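Long-range contacts in subtilisin-like protein (Prochloron didemni, PDB 4H6V), which serves as the subtilisin-like protease domain of PatA in patellamide maturation, probably cleaving peptide bonds by a serine endopeptidase mechanism: residues A23-P28 with V89-D94; D40-P45 with R85-P90; G56-H61 with R97-L102; H117-S122 with V148-A153. One frame throughout, in Å; residues are numbered along the deposited sequence.

Interaction 1. Residues A23-P28 with V89-D94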
loop_
_atom_site.group_PDB
_atom_site.type_symbol
_atom_site.label_atom_id
_atom_site.label_comp_id
_atom_site.label_asym_id
_atom_site.label_seq_id
_atom_site.Cartn_x
_atom_site.Cartn_y
_atom_site.Cartn_z
ATOM N N ALA A 23 0.084 -7.861 4.653
ATOM C CA ALA A 23 -1.132 -7.681 5.423
ATOM C C ALA A 23 -1.994 -6.591 4.800
ATOM O O ALA A 23 -1.479 -5.541 4.403
ATOM C CB ALA A 23 -0.788 -7.316 6.875
ATOM N N ILE A 24 -3.292 -6.860 4.689
ATOM C CA ILE A 24 -4.251 -5.849 4.241
ATOM C C ILE A 24 -5.033 -5.398 5.462
ATOM O O ILE A 24 -5.777 -6.182 6.056
ATOM C CB ILE A 24 -5.280 -6.401 3.194
ATOM C CG1 ILE A 24 -4.594 -7.115 2.019
ATOM C CG2 ILE A 24 -6.226 -5.277 2.727
ATOM C CD1 ILE A 24 -3.745 -6.215 1.126
ATOM N N LEU A 25 -4.862 -4.135 5.836
ATOM C CA LEU A 25 -5.594 -3.576 6.967
ATOM C C LEU A 25 -6.699 -2.686 6.411
ATOM O O LEU A 25 -6.428 -1.643 5.799
ATOM C CB LEU A 25 -4.645 -2.791 7.882
ATOM C CG LEU A 25 -3.881 -3.585 8.954
ATOM C CD1 LEU A 25 -3.014 -4.696 8.379
ATOM C CD2 LEU A 25 -3.032 -2.593 9.754
ATOM N N ASP A 26 -7.944 -3.119 6.594
ATOM C CA ASP A 26 -9.068 -2.470 5.933
ATOM C C ASP A 26 -10.400 -2.899 6.521
ATOM O O ASP A 26 -10.449 -3.645 7.507
ATOM C CB ASP A 26 -9.044 -2.791 4.426
ATOM C CG ASP A 26 -9.435 -1.592 3.566
ATOM O OD1 ASP A 26 -10.361 -0.855 3.967
ATOM O OD2 ASP A 26 -8.831 -1.393 2.491
ATOM N N GLY A 27 -11.476 -2.416 5.904
ATOM C CA GLY A 27 -12.813 -2.924 6.158
ATOM C C GLY A 27 -12.998 -4.337 5.629
ATOM O O GLY A 27 -12.019 -5.020 5.321
ATOM N N PRO A 28 -14.263 -4.779 5.514
ATOM C CA PRO A 28 -14.627 -6.120 5.055
ATOM C C PRO A 28 -13.950 -6.485 3.730
ATOM O O PRO A 28 -13.820 -5.637 2.848
ATOM C CB PRO A 28 -16.146 -6.020 4.875
ATOM C CG PRO A 28 -16.556 -4.952 5.819
ATOM C CD PRO A 28 -15.455 -3.947 5.770
ATOM N N VAL A 89 -6.469 -8.345 7.841
ATOM C CA VAL A 89 -6.595 -7.834 9.210
ATOM C C VAL A 89 -7.735 -6.810 9.282
ATOM O O VAL A 89 -7.630 -5.720 8.710
ATOM C CB VAL A 89 -5.274 -7.193 9.705
ATOM C CG1 VAL A 89 -5.409 -6.722 11.165
ATOM C CG2 VAL A 89 -4.096 -8.165 9.542
ATOM N N PRO A 90 -8.828 -7.157 9.985
ATOM C CA PRO A 90 -9.928 -6.201 10.120
ATOM C C PRO A 90 -9.532 -5.083 11.078
ATOM O O PRO A 90 -8.942 -5.346 12.132
ATOM C CB PRO A 90 -11.073 -7.039 10.710
ATOM C CG PRO A 90 -10.429 -8.295 11.273
ATOM C CD PRO A 90 -8.966 -8.315 10.889
ATOM N N ILE A 91 -9.819 -3.845 10.691
ATOM C CA ILE A 91 -9.545 -2.691 11.549
ATOM C C ILE A 91 -10.828 -2.234 12.266
ATOM O O ILE A 91 -10.851 -1.196 12.934
ATOM C CB ILE A 91 -8.887 -1.534 10.742
ATOM C CG1 ILE A 91 -7.574 -2.005 10.120
ATOM C CG2 ILE A 91 -8.580 -0.347 11.631
ATOM C CD1 ILE A 91 -6.593 -2.579 11.124
ATOM N N PHE A 92 -11.880 -3.039 12.138
ATOM C CA PHE A 92 -13.201 -2.713 12.670
ATOM C C PHE A 92 -13.741 -3.818 13.564
ATOM O O PHE A 92 -13.277 -4.955 13.510
ATOM C CB PHE A 92 -14.189 -2.495 11.518
ATOM C CG PHE A 92 -14.409 -3.719 10.670
ATOM C CD1 PHE A 92 -13.507 -4.058 9.663
ATOM C CD2 PHE A 92 -15.514 -4.538 10.882
ATOM C CE1 PHE A 92 -13.709 -5.192 8.883
ATOM C CE2 PHE A 92 -15.723 -5.674 10.105
ATOM C CZ PHE A 92 -14.816 -5.999 9.103
ATOM N N SER A 93 -14.735 -3.463 14.375
ATOM C CA SER A 93 -15.553 -4.430 15.093
ATOM C C SER A 93 -16.954 -4.422 14.487
ATOM O O SER A 93 -17.573 -5.471 14.289
ATOM C CB SER A 93 -15.600 -4.086 16.581
ATOM O OG SER A 93 -16.013 -5.212 17.331
ATOM N N ASP A 94 -17.441 -3.220 14.191
ATOM C CA ASP A 94 -18.688 -3.014 13.463
ATOM C C ASP A 94 -18.303 -2.166 12.256
ATOM O O ASP A 94 -17.773 -1.063 12.417
ATOM C CB ASP A 94 -19.693 -2.277 14.360
ATOM C CG ASP A 94 -21.085 -2.177 13.751
ATOM O OD1 ASP A 94 -21.217 -1.976 12.521
ATOM O OD2 ASP A 94 -22.062 -2.282 14.525
#
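Strands 21-26 and 85-90 run parallel where L25 stands beside V89, and the end-to-end directions of the touching parts lie 39° apart. V89 N donates to I24 O over 2.9 Å; D26 N makes a weak, long bond to V89 O, which L25 CA also approaches. I91 N then reaches D26 O at 3.3 Å, which carries the pairing one step beyond the end of strand 85-90. On the face that also bears I119 and I121 of the next strand, L25 and V89 run alongside each other in the same direction, with L25 CD1 3.6 Å from V89 CB. I91 crosses L25 at a slant and sets its CD1 3.6 Å from L25 CG. L25 serves both neighbours because its CG is anti to the carbonyl carbon (chi1 -85°), and I108 and A111 of helix 101-113 pack onto the same leucine.

The pair sits at the C-terminal ends of the strands of the central parallel sheet, where the active site of subtilases is built. The CB of D26, a residue predicted to belong to the charge relay system, points away from 89-94. D26 OD1 accepts from G27 N at 2.7 Å on the anti side of the carboxylate, while OD2 is hydrogen-bonded to S59 OG. The side chains of H61 and S221 are each about 6 Å away, farther than a direct hydrogen bond spans. Just past D26, the F92 ring comes up to the backbone, with its CE1 3.4 Å from G27 C. D26 O lies at the ring edge, near its plane, and P28 CD touches F92 CE1 at 3.8 Å.

Interaction 2. Residues D40-P45 with R85-P90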
loop_
_atom_site.group_PDB
_atom_site.type_symbol
_atom_site.label_atom_id
_atom_site.label_comp_id
_atom_site.label_asym_id
_atom_site.label_seq_id
_atom_site.Cartn_x
_atom_site.Cartn_y
_atom_site.Cartn_z
ATOM N N ASP A 40 -3.467 -17.414 -1.137
ATOM C CA ASP A 40 -3.008 -17.886 0.175
ATOM C C ASP A 40 -3.411 -16.794 1.161
ATOM O O ASP A 40 -2.656 -15.863 1.372
ATOM C CB ASP A 40 -1.497 -18.067 0.104
ATOM C CG ASP A 40 -0.854 -18.460 1.438
ATOM O OD1 ASP A 40 -1.562 -18.723 2.443
ATOM O OD2 ASP A 40 0.384 -18.525 1.449
ATOM N N LEU A 41 -4.610 -16.921 1.733
ATOM C CA LEU A 41 -5.192 -15.881 2.591
ATOM C C LEU A 41 -5.539 -16.364 4.000
ATOM O O LEU A 41 -6.220 -17.384 4.186
ATOM C CB LEU A 41 -6.429 -15.251 1.944
ATOM C CG LEU A 41 -6.255 -14.581 0.579
ATOM C CD1 LEU A 41 -7.613 -14.095 0.118
ATOM C CD2 LEU A 41 -5.264 -13.429 0.621
ATOM N N THR A 42 -5.047 -15.626 4.986
ATOM C CA THR A 42 -5.386 -15.876 6.380
ATOM C C THR A 42 -6.191 -14.679 6.850
ATOM O O THR A 42 -5.734 -13.537 6.741
ATOM C CB THR A 42 -4.132 -16.037 7.264
ATOM O OG1 THR A 42 -3.352 -17.144 6.798
ATOM C CG2 THR A 42 -4.514 -16.288 8.717
ATOM N N VAL A 43 -7.392 -14.947 7.350
ATOM C CA VAL A 43 -8.240 -13.897 7.894
ATOM C C VAL A 43 -8.124 -13.912 9.412
ATOM O O VAL A 43 -8.422 -14.916 10.065
ATOM C CB VAL A 43 -9.711 -14.059 7.460
ATOM C CG1 VAL A 43 -10.573 -12.926 8.020
ATOM C CG2 VAL A 43 -9.813 -14.102 5.938
ATOM N N LEU A 44 -7.661 -12.800 9.960
ATOM C CA LEU A 44 -7.633 -12.618 11.398
ATOM C C LEU A 44 -9.052 -12.294 11.874
ATOM O O LEU A 44 -9.801 -11.593 11.176
ATOM C CB LEU A 44 -6.634 -11.524 11.777
ATOM C CG LEU A 44 -5.146 -11.905 11.856
ATOM C CD1 LEU A 44 -4.545 -12.269 10.502
ATOM C CD2 LEU A 44 -4.336 -10.794 12.493
ATOM N N PRO A 45 -9.447 -12.834 13.044
ATOM C CA PRO A 45 -10.814 -12.619 13.517
ATOM C C PRO A 45 -11.073 -11.167 13.913
ATOM O O PRO A 45 -10.156 -10.460 14.345
ATOM C CB PRO A 45 -10.910 -13.528 14.746
ATOM C CG PRO A 45 -9.511 -13.661 15.227
ATOM C CD PRO A 45 -8.661 -13.656 13.983
ATOM N N ARG A 85 1.857 -14.643 0.674
ATOM C CA ARG A 85 0.915 -14.985 1.730
ATOM C C ARG A 85 0.195 -13.710 2.161
ATOM O O ARG A 85 0.841 -12.713 2.487
ATOM C CB ARG A 85 1.676 -15.600 2.902
ATOM C CG ARG A 85 0.850 -16.042 4.123
ATOM C CD ARG A 85 1.794 -16.787 5.088
ATOM N NE ARG A 85 1.265 -17.296 6.373
ATOM C CZ ARG A 85 0.035 -17.125 6.853
ATOM N NH1 ARG A 85 -0.865 -16.430 6.179
ATOM N NH2 ARG A 85 -0.297 -17.650 8.031
ATOM N N GLY A 86 -1.131 -13.737 2.133
ATOM C CA GLY A 86 -1.928 -12.586 2.550
ATOM C C GLY A 86 -2.461 -12.721 3.959
ATOM O O GLY A 86 -2.934 -13.784 4.355
ATOM N N LEU A 87 -2.389 -11.631 4.717
ATOM C CA LEU A 87 -2.984 -11.572 6.046
ATOM C C LEU A 87 -4.072 -10.511 6.010
ATOM O O LEU A 87 -3.781 -9.327 5.847
ATOM C CB LEU A 87 -1.926 -11.196 7.089
ATOM C CG LEU A 87 -0.717 -12.124 7.225
ATOM C CD1 LEU A 87 0.389 -11.473 8.066
ATOM C CD2 LEU A 87 -1.140 -13.471 7.813
ATOM N N ILE A 88 -5.320 -10.943 6.125
ATOM C CA ILE A 88 -6.440 -10.021 6.097
ATOM C C ILE A 88 -6.702 -9.620 7.540
ATOM O O ILE A 88 -7.075 -10.462 8.360
ATOM C CB ILE A 88 -7.695 -10.654 5.433
ATOM C CG1 ILE A 88 -7.375 -11.146 4.007
ATOM C CG2 ILE A 88 -8.893 -9.685 5.457
ATOM C CD1 ILE A 88 -6.693 -10.134 3.092
ATOM N N VAL A 89 -6.469 -8.345 7.841
ATOM C CA VAL A 89 -6.595 -7.834 9.210
ATOM C C VAL A 89 -7.735 -6.810 9.282
ATOM O O VAL A 89 -7.630 -5.720 8.710
ATOM C CB VAL A 89 -5.274 -7.193 9.705
ATOM C CG1 VAL A 89 -5.409 -6.722 11.165
ATOM C CG2 VAL A 89 -4.096 -8.165 9.542
ATOM N N PRO A 90 -8.828 -7.157 9.985
ATOM C CA PRO A 90 -9.928 -6.201 10.120
ATOM C C PRO A 90 -9.532 -5.083 11.078
ATOM O O PRO A 90 -8.942 -5.346 12.132
ATOM C CB PRO A 90 -11.073 -7.039 10.710
ATOM C CG PRO A 90 -10.429 -8.295 11.273
ATOM C CD PRO A 90 -8.966 -8.315 10.889
#
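T42 OG1 is gripped by both terminal nitrogens of R85: NH1 donates over 2.7 Å from a position that leaves the hydroxyl 23° out of the guanidinium plane, and NH2 adds a weak bond at 3.3 Å. The arginine spans this distance with its chain extended, CG anti to the backbone N (chi1 -180°). D40 OD1 stays 4.4 Å from R85 NH1, well off the guanidinium plane, a matter of charge alone; the other oxygen, OD2, is hydrogen-bonded to H18. A leucine in place of R85 would probably leave T42 OG1 without the two guanidinium donors described here and remove the charge near D40 OD1.

The backbones pair in parallel, with G86 N meeting D40 O at 2.7 Å and I88 N meeting T42 O at 2.7 Å. On the face of L41 and I88, a CB on G86 would collide with L41 CD2, so glycine suits the position. Farther along, L44 CD2 rests 4.0 Å from V89 CG2, and P90 CG meets L44 O at 3.4 Å. Strand 40-43 is the outermost strand on one side of the parallel sheet of the subtilisin-type alpha/beta fold.

Interaction 3. Residues G56-H61 with R97-L102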
loop_
_atom_site.group_PDB
_atom_site.type_symbol
_atom_site.label_atom_id
_atom_site.label_comp_id
_atom_site.label_asym_id
_atom_site.label_seq_id
_atom_site.Cartn_x
_atom_site.Cartn_y
_atom_site.Cartn_z
ATOM N N GLY A 56 -11.018 8.245 5.916
ATOM C CA GLY A 56 -11.247 7.299 7.004
ATOM C C GLY A 56 -10.162 6.254 6.827
ATOM O O GLY A 56 -9.668 6.082 5.714
ATOM N N PHE A 57 -9.779 5.573 7.903
ATOM C CA PHE A 57 -8.705 4.573 7.822
ATOM C C PHE A 57 -9.107 3.334 7.023
ATOM O O PHE A 57 -8.246 2.652 6.460
ATOM C CB PHE A 57 -8.182 4.190 9.210
ATOM C CG PHE A 57 -7.605 5.341 9.970
ATOM C CD1 PHE A 57 -6.525 6.055 9.464
ATOM C CD2 PHE A 57 -8.144 5.717 11.193
ATOM C CE1 PHE A 57 -5.988 7.126 10.171
ATOM C CE2 PHE A 57 -7.616 6.783 11.905
ATOM C CZ PHE A 57 -6.539 7.492 11.392
ATOM N N MET A 58 -10.406 3.050 6.968
ATOM C CA MET A 58 -10.919 2.017 6.059
ATOM C C MET A 58 -11.055 2.621 4.671
ATOM O O MET A 58 -11.603 3.711 4.521
ATOM C CB MET A 58 -12.289 1.505 6.514
ATOM C CG MET A 58 -12.283 0.669 7.777
ATOM S SD MET A 58 -13.857 -0.208 8.026
ATOM C CE MET A 58 -14.987 1.151 8.371
ATOM N N SER A 59 -10.567 1.917 3.655
ATOM C CA SER A 59 -10.667 2.388 2.272
ATOM C C SER A 59 -12.076 2.332 1.683
ATOM O O SER A 59 -12.338 2.987 0.675
ATOM C CB SER A 59 -9.716 1.603 1.362
ATOM O OG SER A 59 -10.215 0.302 1.097
ATOM N N ALA A 60 -12.962 1.553 2.306
ATOM C CA ALA A 60 -14.307 1.226 1.771
ATOM C C ALA A 60 -14.253 0.240 0.593
ATOM O O ALA A 60 -15.284 -0.057 -0.023
ATOM C CB ALA A 60 -15.116 2.505 1.402
ATOM N N HIS A 61 -13.055 -0.268 0.288
ATOM C CA HIS A 61 -12.852 -1.116 -0.893
ATOM C C HIS A 61 -11.910 -2.294 -0.617
ATOM O O HIS A 61 -11.018 -2.593 -1.420
ATOM C CB HIS A 61 -12.308 -0.290 -2.060
ATOM C CG HIS A 61 -13.217 0.814 -2.497
ATOM N ND1 HIS A 61 -14.213 0.631 -3.430
ATOM C CD2 HIS A 61 -13.291 2.110 -2.116
ATOM C CE1 HIS A 61 -14.855 1.770 -3.618
ATOM N NE2 HIS A 61 -14.318 2.683 -2.829
ATOM N N ARG A 97 -19.260 1.554 12.066
ATOM C CA ARG A 97 -18.679 2.454 13.066
ATOM C C ARG A 97 -17.390 3.115 12.563
ATOM O O ARG A 97 -16.594 2.485 11.857
ATOM C CB ARG A 97 -18.448 1.674 14.374
ATOM C CG ARG A 97 -17.332 2.174 15.292
ATOM C CD ARG A 97 -17.814 3.212 16.294
ATOM N NE ARG A 97 -16.945 3.262 17.470
ATOM C CZ ARG A 97 -15.863 4.033 17.590
ATOM N NH1 ARG A 97 -15.499 4.849 16.607
ATOM N NH2 ARG A 97 -15.141 3.993 18.707
ATOM N N ARG A 98 -17.216 4.389 12.922
ATOM C CA ARG A 98 -15.991 5.153 12.659
ATOM C C ARG A 98 -14.768 4.423 13.211
ATOM O O ARG A 98 -14.771 3.961 14.354
ATOM C CB ARG A 98 -16.095 6.542 13.306
ATOM C CG ARG A 98 -14.950 7.512 12.980
ATOM C CD ARG A 98 -15.141 8.875 13.669
ATOM N NE ARG A 98 -16.525 9.348 13.602
ATOM C CZ ARG A 98 -17.064 9.975 12.558
ATOM N NH1 ARG A 98 -16.344 10.226 11.469
ATOM N NH2 ARG A 98 -18.331 10.354 12.601
ATOM N N ILE A 99 -13.723 4.329 12.398
ATOM C CA ILE A 99 -12.491 3.682 12.821
ATOM C C ILE A 99 -11.532 4.695 13.459
ATOM O O ILE A 99 -11.207 5.715 12.855
ATOM C CB ILE A 99 -11.816 2.938 11.640
ATOM C CG1 ILE A 99 -12.716 1.795 11.134
ATOM C CG2 ILE A 99 -10.436 2.427 12.029
ATOM C CD1 ILE A 99 -13.396 0.967 12.223
ATOM N N THR A 100 -11.087 4.393 14.676
ATOM C CA THR A 100 -10.197 5.277 15.433
ATOM C C THR A 100 -8.716 4.933 15.228
ATOM O O THR A 100 -8.377 3.873 14.696
ATOM C CB THR A 100 -10.511 5.222 16.946
ATOM O OG1 THR A 100 -10.250 3.903 17.451
ATOM C CG2 THR A 100 -11.963 5.589 17.213
ATOM N N GLN A 101 -7.835 5.830 15.664
ATOM C CA GLN A 101 -6.401 5.573 15.582
ATOM C C GLN A 101 -5.974 4.376 16.429
ATOM O O GLN A 101 -5.034 3.668 16.064
ATOM C CB GLN A 101 -5.586 6.825 15.926
ATOM C CG GLN A 101 -5.721 7.928 14.873
ATOM C CD GLN A 101 -4.756 9.092 15.060
ATOM O OE1 GLN A 101 -3.642 8.933 15.564
ATOM N NE2 GLN A 101 -5.178 10.271 14.627
ATOM N N LEU A 102 -6.670 4.139 17.542
ATOM C CA LEU A 102 -6.393 2.962 18.372
ATOM C C LEU A 102 -6.830 1.674 17.672
ATOM O O LEU A 102 -6.141 0.655 17.774
ATOM C CB LEU A 102 -7.044 3.076 19.764
ATOM C CG LEU A 102 -6.928 1.871 20.708
ATOM C CD1 LEU A 102 -5.478 1.586 21.080
ATOM C CD2 LEU A 102 -7.791 2.055 21.970
HETATM O O HOH W 1 -11.144 6.565 10.285
#
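The loop that leads into helix 62-70, with the predicted charge-relay residue H61 at its N-cap position, meets segment 97-102, which leads into helix 101-113, through F57 and M58, which pack on I99 and Q101. No direct hydrogen bond joins the two segments; a water does so instead, accepting from F57 N at 2.9 Å and donating to I99 O at 2.7 Å. I99 O also lies at the edge of the phenylalanine ring, near its plane, 3.5 Å from F57 CD2. At the far end of the ring, F57 CZ touches Q101 CG at 3.6 Å, and the glutamine amide is turned nearly perpendicular to the ring, with its OE1 bonded to D133 N.

M58 crosses I99 at about a right angle. The methionine is bent at its last torsion (chi3 -68°), which folds its end back so that M58 CG and M58 CE both rest 3.6 Å from I99 CG1. V164 and P165 of helix 164-167 also pack on F57, so an alanine here is likely to open a gap between that helix and Q101 CG.

Next along the loop, S59 OG accepts from H61 N at 3.0 Å, closing an ST turn, and is also bonded to D26 OD2. One serine hydroxyl therefore links the predicted catalytic aspartate to the backbone of the predicted catalytic histidine, at the predicted charge-relay site of this subtilase.

Interaction 4. Residues H117-S122 with V148-A153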
loop_
_atom_site.group_PDB
_atom_site.type_symbol
_atom_site.label_atom_id
_atom_site.label_comp_id
_atom_site.label_asym_id
_atom_site.label_seq_id
_atom_site.Cartn_x
_atom_site.Cartn_y
_atom_site.Cartn_z
ATOM N N HIS A 117 5.557 -8.815 6.515
ATOM C CA HIS A 117 6.708 -8.077 5.992
ATOM C C HIS A 117 6.288 -6.687 5.533
ATOM O O HIS A 117 7.059 -5.724 5.594
ATOM C CB HIS A 117 7.340 -8.807 4.805
ATOM C CG HIS A 117 7.932 -10.130 5.160
ATOM N ND1 HIS A 117 9.210 -10.267 5.659
ATOM C CD2 HIS A 117 7.415 -11.378 5.094
ATOM C CE1 HIS A 117 9.456 -11.546 5.885
ATOM N NE2 HIS A 117 8.382 -12.241 5.553
ATOM N N ILE A 118 5.070 -6.626 5.012
ATOM C CA ILE A 118 4.502 -5.411 4.436
ATOM C C ILE A 118 3.095 -5.255 5.011
ATOM O O ILE A 118 2.361 -6.234 5.155
ATOM C CB ILE A 118 4.430 -5.512 2.883
ATOM C CG1 ILE A 118 5.844 -5.550 2.273
ATOM C CG2 ILE A 118 3.615 -4.348 2.280
ATOM C CD1 ILE A 118 5.903 -6.193 0.900
ATOM N N ILE A 119 2.720 -4.020 5.346
ATOM C CA ILE A 119 1.389 -3.716 5.809
ATOM C C ILE A 119 0.770 -2.655 4.913
ATOM O O ILE A 119 1.278 -1.541 4.800
ATOM C CB ILE A 119 1.372 -3.225 7.285
ATOM C CG1 ILE A 119 1.816 -4.341 8.227
ATOM C CG2 ILE A 119 -0.023 -2.767 7.685
ATOM C CD1 ILE A 119 1.938 -3.895 9.688
ATOM N N ASN A 120 -0.317 -3.027 4.251
ATOM C CA ASN A 120 -1.001 -2.131 3.323
ATOM C C ASN A 120 -2.170 -1.429 4.003
ATOM O O ASN A 120 -3.111 -2.068 4.478
ATOM C CB ASN A 120 -1.514 -2.927 2.111
ATOM C CG ASN A 120 -2.241 -2.053 1.108
ATOM O OD1 ASN A 120 -3.425 -1.697 1.288
ATOM N ND2 ASN A 120 -1.554 -1.714 0.033
ATOM N N ILE A 121 -2.117 -0.103 4.034
ATOM C CA ILE A 121 -3.226 0.696 4.564
ATOM C C ILE A 121 -3.705 1.662 3.476
ATOM O O ILE A 121 -3.057 2.658 3.192
ATOM C CB ILE A 121 -2.808 1.440 5.874
ATOM C CG1 ILE A 121 -2.465 0.414 6.957
ATOM C CG2 ILE A 121 -3.948 2.360 6.372
ATOM C CD1 ILE A 121 -1.610 0.955 8.101
ATOM N N SER A 122 -4.836 1.331 2.854
ATOM C CA SER A 122 -5.340 2.079 1.714
ATOM C C SER A 122 -6.176 3.282 2.127
ATOM O O SER A 122 -6.650 4.023 1.265
ATOM C CB SER A 122 -6.109 1.155 0.760
ATOM O OG SER A 122 -5.201 0.519 -0.129
ATOM N N VAL A 148 9.387 -3.903 9.352
ATOM C CA VAL A 148 8.127 -4.137 8.653
ATOM C C VAL A 148 7.832 -2.870 7.862
ATOM O O VAL A 148 7.912 -1.759 8.400
ATOM C CB VAL A 148 6.977 -4.460 9.636
ATOM C CG1 VAL A 148 5.625 -4.636 8.908
ATOM C CG2 VAL A 148 7.305 -5.712 10.441
ATOM N N LEU A 149 7.516 -3.035 6.581
ATOM C CA LEU A 149 7.210 -1.891 5.731
ATOM C C LEU A 149 5.718 -1.545 5.726
ATOM O O LEU A 149 4.886 -2.326 5.270
ATOM C CB LEU A 149 7.716 -2.116 4.297
ATOM C CG LEU A 149 7.369 -1.019 3.276
ATOM C CD1 LEU A 149 7.843 0.377 3.730
ATOM C CD2 LEU A 149 7.937 -1.377 1.908
ATOM N N LEU A 150 5.392 -0.354 6.223
ATOM C CA LEU A 150 4.037 0.165 6.112
ATOM C C LEU A 150 3.907 0.978 4.821
ATOM O O LEU A 150 4.722 1.855 4.538
ATOM C CB LEU A 150 3.692 1.025 7.338
ATOM C CG LEU A 150 2.202 0.989 7.693
ATOM C CD1 LEU A 150 2.015 1.111 9.182
ATOM C CD2 LEU A 150 1.461 2.093 6.944
ATOM N N VAL A 151 2.891 0.650 4.019
ATOM C CA VAL A 151 2.630 1.338 2.749
ATOM C C VAL A 151 1.219 1.917 2.861
ATOM O O VAL A 151 0.263 1.177 3.107
ATOM C CB VAL A 151 2.702 0.351 1.532
ATOM C CG1 VAL A 151 2.536 1.094 0.224
ATOM C CG2 VAL A 151 4.031 -0.425 1.518
ATOM N N ALA A 152 1.089 3.234 2.693
ATOM C CA ALA A 152 -0.161 3.927 2.993
ATOM C C ALA A 152 -0.551 4.984 1.960
ATOM O O ALA A 152 0.297 5.660 1.401
ATOM C CB ALA A 152 -0.107 4.536 4.407
ATOM N N ALA A 153 -1.850 5.108 1.713
ATOM C CA ALA A 153 -2.399 6.044 0.724
ATOM C C ALA A 153 -2.160 7.514 1.075
ATOM O O ALA A 153 -2.430 7.934 2.190
ATOM C CB ALA A 153 -3.891 5.779 0.530
#
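I121 CB lies 4.1 Å from V151 O, with A152 CB on the same face of the sheet. Next along the side chain, I121 CG1 packs at 4.0 Å against L25 CB of strand 21-26, and the tip, I121 CD1, is pressed to 3.5 Å from L150 CD2. That last contact is tighter than usual for two methyl carbons. In I121, CG1 stands anti to the carbonyl carbon (chi1 -63°), which carries CG1 and CD1 toward L25 and L150, whereas L150 sits off the usual staggered positions (chi1 -149°), consistent with the squeeze at its tip. I108 of helix 101-113 packs on both residues. Nearer the start of the strands, I119 crosses V148 at a slant, its CD1 3.8 Å from V148 CG1.

Strands 118-121 and 149-153 are neighbours in the central parallel sheet, joined in the chain through helix 134-145 as a beta-alpha-beta crossover. Five backbone bonds tie them in register. V151 N reaches I119 O at 2.8 Å with an N-H...O angle of 176°, and I121 N reaches V151 O almost as straight; the bond from A153 N to I121 O is longer.

On the other face, I118 and V151 extend next to each other, with I118 CG2 and V151 CG2 4.0 Å apart. N120 sends its ND2 to S228 OG on helix 220-240, which gives this buried amide a polar partner. At the C-terminal end, A153 CB sits 3.4 Å from S122 O, and that carbonyl oxygen is also hydrogen-bonded to OG of S221, the predicted charge-relay serine.

In the fold
Three of the four contacts are pairings within one parallel sheet, and their chemistry follows their place in it. Interaction 4, closest to the chain's centre, is buried and mostly aliphatic; interaction 1 is also buried, and strand 21-26 joins the two through backbone bonds from A23 to I118 and N120. Interaction 2 shares V89 and P90 with interaction 1 but reaches the sheet margin, where an arginine-threonine pairing appears. Interaction 3 is partly buried and joins a loop to the start of helix 101-113, with a water bridge instead of a strand ladder. It touches interaction 1 through D26 and S59 and interaction 4 through S59 and S122, so these three meet around the predicted active site.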